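Local coordinates for pectate lyase 47 (Bacillus sp. TS-47, PDB 1VBL), which probably cleaves pectate by calcium-dependent beta-elimination, as a thermostable, secreted member of polysaccharide lyase family 1, at residues 5-10 with 23-28; 205-210 with 230-235. One frame throughout, in Å; residues are numbered along the deposited sequence.

Interaction 1. Residues 5-10 with 23-28; sequences HEVLKP and GGAMAS
Two flat groups of His5, its imidazole ring and the peptide that follows it, both turn a face to Ala25. The backbone O of Ala25 stands over one face of the imidazole at a loose 4.5 Å from ND1. Next to it, the methyl of Ala25 lies above the plane of the peptide joining His5 to Glu6, with CB 3.8 Å from His5 O. It rests on the carbonyl from the side rather than meeting it head-on. The tightest touch involves no flat group: Val7 CG1 and Ala25 CB meet almost end to end at 3.5 Å. Val7 holds CG1 anti to its own carbonyl carbon (chi1 -57°), which sends that one branch straight at the alanine methyl. A branched valine can thus reach across, while the small alanine methyl can touch both Val7 CG1 and the carbonyl of His5, which lie at neighbouring points on its surface.

Ala25 is presented by a type I beta turn running from Gly24 to Ala27, closed by Ala27 N bonding to Gly24 O at 2.9 Å. Just before the turn, Gly23 adopts a positive phi of 53°, a conformation easy for a residue without CB. The N-H groups of Gly23 and Gly24 bond to Asn157 OD1 and Ser135 OG, and Glu6 makes a salt bridge with Arg161, so both segments are fastened to the strands beneath. This is modest surface packing, burying 140 Å² in all, far from the calcium site. It belongs to an N-terminal extension lying across successive strands of the parallel beta-helix that defines pectate lyases of this family.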
loop_
_atom_site.group_PDB
_atom_site.type_symbol
_atom_site.label_atom_id
_atom_site.label_comp_id
_atom_site.label_asym_id
_atom_site.label_seq_id
_atom_site.Cartn_x
_atom_site.Cartn_y
_atom_site.Cartn_z
ATOM N N HIS A 5 19.069 -9.559 10.838
ATOM C CA HIS A 5 20.366 -8.918 10.653
ATOM C C HIS A 5 20.590 -8.470 9.209
ATOM O O HIS A 5 21.510 -7.705 8.932
ATOM C CB HIS A 5 21.486 -9.876 11.070
ATOM C CG HIS A 5 21.727 -9.920 12.549
ATOM N ND1 HIS A 5 20.705 -9.882 13.472
ATOM C CD2 HIS A 5 22.875 -10.008 13.261
ATOM C CE1 HIS A 5 21.213 -9.943 14.691
ATOM N NE2 HIS A 5 22.528 -10.020 14.590
ATOM N N GLU A 6 19.752 -8.950 8.296
ATOM C CA GLU A 6 19.874 -8.596 6.884
ATOM C C GLU A 6 19.441 -7.163 6.601
ATOM O O GLU A 6 18.454 -6.677 7.158
ATOM C CB GLU A 6 19.054 -9.558 6.023
ATOM C CG GLU A 6 19.741 -10.889 5.756
ATOM C CD GLU A 6 18.869 -11.849 4.971
ATOM O OE1 GLU A 6 18.079 -11.378 4.125
ATOM O OE2 GLU A 6 18.979 -13.076 5.190
ATOM N N VAL A 7 20.189 -6.488 5.734
ATOM C CA VAL A 7 19.874 -5.113 5.381
ATOM C C VAL A 7 19.760 -4.943 3.874
ATOM O O VAL A 7 20.064 -5.858 3.107
ATOM C CB VAL A 7 20.939 -4.133 5.924
ATOM C CG1 VAL A 7 21.062 -4.294 7.438
ATOM C CG2 VAL A 7 22.285 -4.387 5.248
ATOM N N LEU A 8 19.307 -3.765 3.464
ATOM C CA LEU A 8 19.131 -3.434 2.056
ATOM C C LEU A 8 20.476 -3.382 1.326
ATOM O O LEU A 8 21.437 -2.792 1.822
ATOM C CB LEU A 8 18.443 -2.073 1.937
ATOM C CG LEU A 8 18.093 -1.615 0.521
ATOM C CD1 LEU A 8 16.874 -2.382 0.036
ATOM C CD2 LEU A 8 17.819 -0.114 0.518
ATOM N N LYS A 9 20.539 -3.992 0.146
ATOM C CA LYS A 9 21.764 -3.991 -0.645
ATOM C C LYS A 9 22.166 -2.547 -0.924
ATOM O O LYS A 9 21.315 -1.655 -1.003
ATOM C CB LYS A 9 21.571 -4.748 -1.964
ATOM C CG LYS A 9 21.239 -6.224 -1.799
ATOM C CD LYS A 9 19.737 -6.477 -1.959
ATOM C CE LYS A 9 18.917 -5.696 -0.934
ATOM N NZ LYS A 9 17.467 -5.854 -1.084
ATOM N N PRO A 10 23.471 -2.300 -1.095
ATOM C CA PRO A 10 24.010 -0.962 -1.355
ATOM C C PRO A 10 23.375 -0.119 -2.459
ATOM O O PRO A 10 23.372 1.107 -2.365
ATOM C CB PRO A 10 25.497 -1.229 -1.590
ATOM C CG PRO A 10 25.524 -2.626 -2.112
ATOM C CD PRO A 10 24.530 -3.317 -1.209
ATOM N N GLY A 23 17.456 -0.695 9.072
ATOM C CA GLY A 23 16.428 -1.025 10.045
ATOM C C GLY A 23 17.007 -1.167 11.443
ATOM O O GLY A 23 17.767 -0.310 11.894
ATOM N N GLY A 24 16.657 -2.249 12.129
ATOM C CA GLY A 24 17.167 -2.461 13.473
ATOM C C GLY A 24 18.291 -3.478 13.523
ATOM O O GLY A 24 18.535 -4.097 14.562
ATOM N N ALA A 25 18.992 -3.638 12.404
ATOM C CA ALA A 25 20.086 -4.600 12.301
ATOM C C ALA A 25 21.153 -4.485 13.389
ATOM O O ALA A 25 21.670 -5.501 13.856
ATOM C CB ALA A 25 20.739 -4.500 10.919
ATOM N N MET A 26 21.485 -3.259 13.789
ATOM C CA MET A 26 22.505 -3.045 14.817
ATOM C C MET A 26 21.951 -3.129 16.237
ATOM O O MET A 26 22.575 -2.639 17.180
ATOM C CB MET A 26 23.172 -1.676 14.628
ATOM C CG MET A 26 23.977 -1.535 13.346
ATOM S SD MET A 26 24.710 0.109 13.180
ATOM C CE MET A 26 26.290 -0.138 13.998
ATOM N N ALA A 27 20.789 -3.753 16.390
ATOM C CA ALA A 27 20.158 -3.875 17.700
ATOM C C ALA A 27 20.958 -4.727 18.674
ATOM O O ALA A 27 21.562 -5.726 18.290
ATOM C CB ALA A 27 18.758 -4.455 17.549
ATOM N N SER A 28 20.957 -4.319 19.940
ATOM C CA SER A 28 21.647 -5.064 20.991
ATOM C C SER A 28 20.814 -6.319 21.234
ATOM O O SER A 28 19.601 -6.308 21.036
ATOM C CB SER A 28 21.706 -4.242 22.280
ATOM O OG SER A 28 22.309 -2.981 22.061
#

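Interaction 2. Residues 205-210 with 230-235; sequences NTFTDG and GALDIK. With CA (calcium ion), chain B.
Phe207 packs against Ala231 and Leu232. Its CB lies 4.2 Å from Ala231 CB, and the ring passes on to approach the backbone, with CE1 3.8 Å from Ala231 O. At the far end of the ring, CZ comes within 4.5 Å of Leu232 CD1, a loose apolar touch. The chi1 of -63° sets the ring anti to the carbonyl carbon of Phe207, extending it along Ala231 to the leucine. The small alanine lets the two backbones approach, while the larger Phe207 and Leu232 meet beyond it.

One residue further on, Asp233 serves the metal: its OD2 binds the calcium ion at 2.5 Å, and three waters, together with Asp190 and Asp229, share the coordination. The other carboxylate oxygen, OD1, accepts from the backbone N of Leu256, which helps fix the carboxylate's rotation. Gly230 suits its place because a CB there would run into Asp233 OD2, and its N-H bonds to Asp190 OD1. On the other segment, Thr208 OG1 accepts from Gly210 N at 2.9 Å, an ST turn where the strand ends.

Ile192 and Ile194 of strand 192-195, with Ile202 and Ile243, extend this apolar packing inside the beta-helix. Strand 232-235 is the outermost of its parallel sheet beside 192-195, whereas strand 200-208 pairs in parallel with 239-251.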
loop_
_atom_site.group_PDB
_atom_site.type_symbol
_atom_site.label_atom_id
_atom_site.label_comp_id
_atom_site.label_asym_id
_atom_site.label_seq_id
_atom_site.Cartn_x
_atom_site.Cartn_y
_atom_site.Cartn_z
ATOM N N ASN A 205 6.722 -9.391 1.448
ATOM C CA ASN A 205 5.519 -9.432 2.259
ATOM C C ASN A 205 4.397 -9.772 1.296
ATOM O O ASN A 205 4.568 -9.709 0.076
ATOM C CB ASN A 205 5.242 -8.072 2.902
ATOM C CG ASN A 205 6.333 -7.649 3.863
ATOM O OD1 ASN A 205 6.516 -8.253 4.926
ATOM N ND2 ASN A 205 7.069 -6.606 3.497
ATOM N N THR A 206 3.256 -10.162 1.841
ATOM C CA THR A 206 2.105 -10.471 1.017
ATOM C C THR A 206 0.966 -9.612 1.542
ATOM O O THR A 206 0.757 -9.512 2.749
ATOM C CB THR A 206 1.739 -11.969 1.089
ATOM O OG1 THR A 206 2.757 -12.733 0.427
ATOM C CG2 THR A 206 0.402 -12.228 0.408
ATOM N N PHE A 207 0.259 -8.957 0.629
ATOM C CA PHE A 207 -0.854 -8.090 0.997
ATOM C C PHE A 207 -2.107 -8.628 0.331
ATOM O O PHE A 207 -2.124 -8.837 -0.879
ATOM C CB PHE A 207 -0.579 -6.665 0.516
ATOM C CG PHE A 207 0.628 -6.031 1.151
ATOM C CD1 PHE A 207 0.502 -5.273 2.313
ATOM C CD2 PHE A 207 1.894 -6.204 0.597
ATOM C CE1 PHE A 207 1.618 -4.696 2.915
ATOM C CE2 PHE A 207 3.019 -5.632 1.189
ATOM C CZ PHE A 207 2.882 -4.876 2.350
ATOM N N THR A 208 -3.152 -8.858 1.122
ATOM C CA THR A 208 -4.404 -9.386 0.588
ATOM C C THR A 208 -5.571 -9.008 1.486
ATOM O O THR A 208 -5.386 -8.796 2.682
ATOM C CB THR A 208 -4.368 -10.928 0.500
ATOM O OG1 THR A 208 -5.623 -11.410 -0.000
ATOM C CG2 THR A 208 -4.122 -11.542 1.881
ATOM N N ASP A 209 -6.768 -8.903 0.915
ATOM C CA ASP A 209 -7.932 -8.605 1.739
ATOM C C ASP A 209 -8.331 -9.910 2.431
ATOM O O ASP A 209 -9.184 -9.926 3.319
ATOM C CB ASP A 209 -9.083 -8.046 0.891
ATOM C CG ASP A 209 -8.863 -6.589 0.505
ATOM O OD1 ASP A 209 -7.852 -6.004 0.957
ATOM O OD2 ASP A 209 -9.695 -6.024 -0.240
ATOM N N GLY A 210 -7.686 -10.999 2.014
ATOM C CA GLY A 210 -7.919 -12.311 2.601
ATOM C C GLY A 210 -9.349 -12.786 2.777
ATOM O O GLY A 210 -10.114 -12.846 1.817
ATOM N N GLY A 230 -5.698 1.620 1.606
ATOM C CA GLY A 230 -4.507 1.176 0.900
ATOM C C GLY A 230 -3.814 -0.053 1.461
ATOM O O GLY A 230 -3.990 -0.417 2.625
ATOM N N ALA A 231 -3.031 -0.716 0.617
ATOM C CA ALA A 231 -2.270 -1.873 1.063
ATOM C C ALA A 231 -0.978 -1.275 1.605
ATOM O O ALA A 231 -0.554 -1.560 2.725
ATOM C CB ALA A 231 -1.966 -2.802 -0.114
ATOM N N LEU A 232 -0.378 -0.411 0.795
ATOM C CA LEU A 232 0.875 0.242 1.145
ATOM C C LEU A 232 0.860 1.649 0.559
ATOM O O LEU A 232 1.112 1.832 -0.630
ATOM C CB LEU A 232 2.040 -0.558 0.556
ATOM C CG LEU A 232 3.465 -0.336 1.065
ATOM C CD1 LEU A 232 4.408 -1.224 0.261
ATOM C CD2 LEU A 232 3.863 1.121 0.934
ATOM N N ASP A 233 0.557 2.641 1.391
ATOM C CA ASP A 233 0.512 4.017 0.919
ATOM C C ASP A 233 1.702 4.826 1.399
ATOM O O ASP A 233 2.222 4.602 2.491
ATOM C CB ASP A 233 -0.796 4.688 1.338
ATOM C CG ASP A 233 -1.992 4.153 0.568
ATOM O OD1 ASP A 233 -1.803 3.627 -0.549
ATOM O OD2 ASP A 233 -3.126 4.266 1.061
ATOM N N ILE A 234 2.122 5.764 0.558
ATOM C CA ILE A 234 3.276 6.610 0.826
ATOM C C ILE A 234 2.883 8.061 0.595
ATOM O O ILE A 234 2.448 8.423 -0.499
ATOM C CB ILE A 234 4.429 6.222 -0.125
ATOM C CG1 ILE A 234 4.769 4.740 0.081
ATOM C CG2 ILE A 234 5.643 7.111 0.111
ATOM C CD1 ILE A 234 5.734 4.174 -0.940
ATOM N N LYS A 235 3.045 8.900 1.613
ATOM C CA LYS A 235 2.658 10.300 1.467
ATOM C C LYS A 235 3.389 11.261 2.394
ATOM O O LYS A 235 4.257 10.871 3.179
ATOM C CB LYS A 235 1.153 10.443 1.705
ATOM C CG LYS A 235 0.721 10.089 3.122
ATOM C CD LYS A 235 -0.787 10.240 3.311
ATOM C CE LYS A 235 -1.197 9.934 4.746
ATOM N NZ LYS A 235 -2.668 10.060 4.962
HETATM CA CA CA B . -4.207 5.451 3.036
HETATM O O HOH W 1 -5.545 5.792 4.990
HETATM O O HOH W 2 -2.265 7.167 3.409
HETATM O O HOH W 3 -5.383 7.297 1.798
#

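From the N terminus, the chain first closes a short loop of 12 residues, without helix or strand, at interaction 1, before strand 32-35 begins. Interaction 2 comes far later and closes a connection of 19 residues that holds the short strands 219-220 and 223-224. The two follow in series, neither enclosing nor crossing the other. The centres of interactions 1 and 2 are about 23 Å apart and their nearest atoms about 11 Å apart, so they do not touch. Strand 200-208 relates them: Leu8 of the N-terminal extension packs on Trp201 near its start, while residues 206-208 at its end belong to interaction 2. Interaction 1 thus joins two pieces of that extension at the surface, whereas interaction 2 lies inside, beside the calcium site.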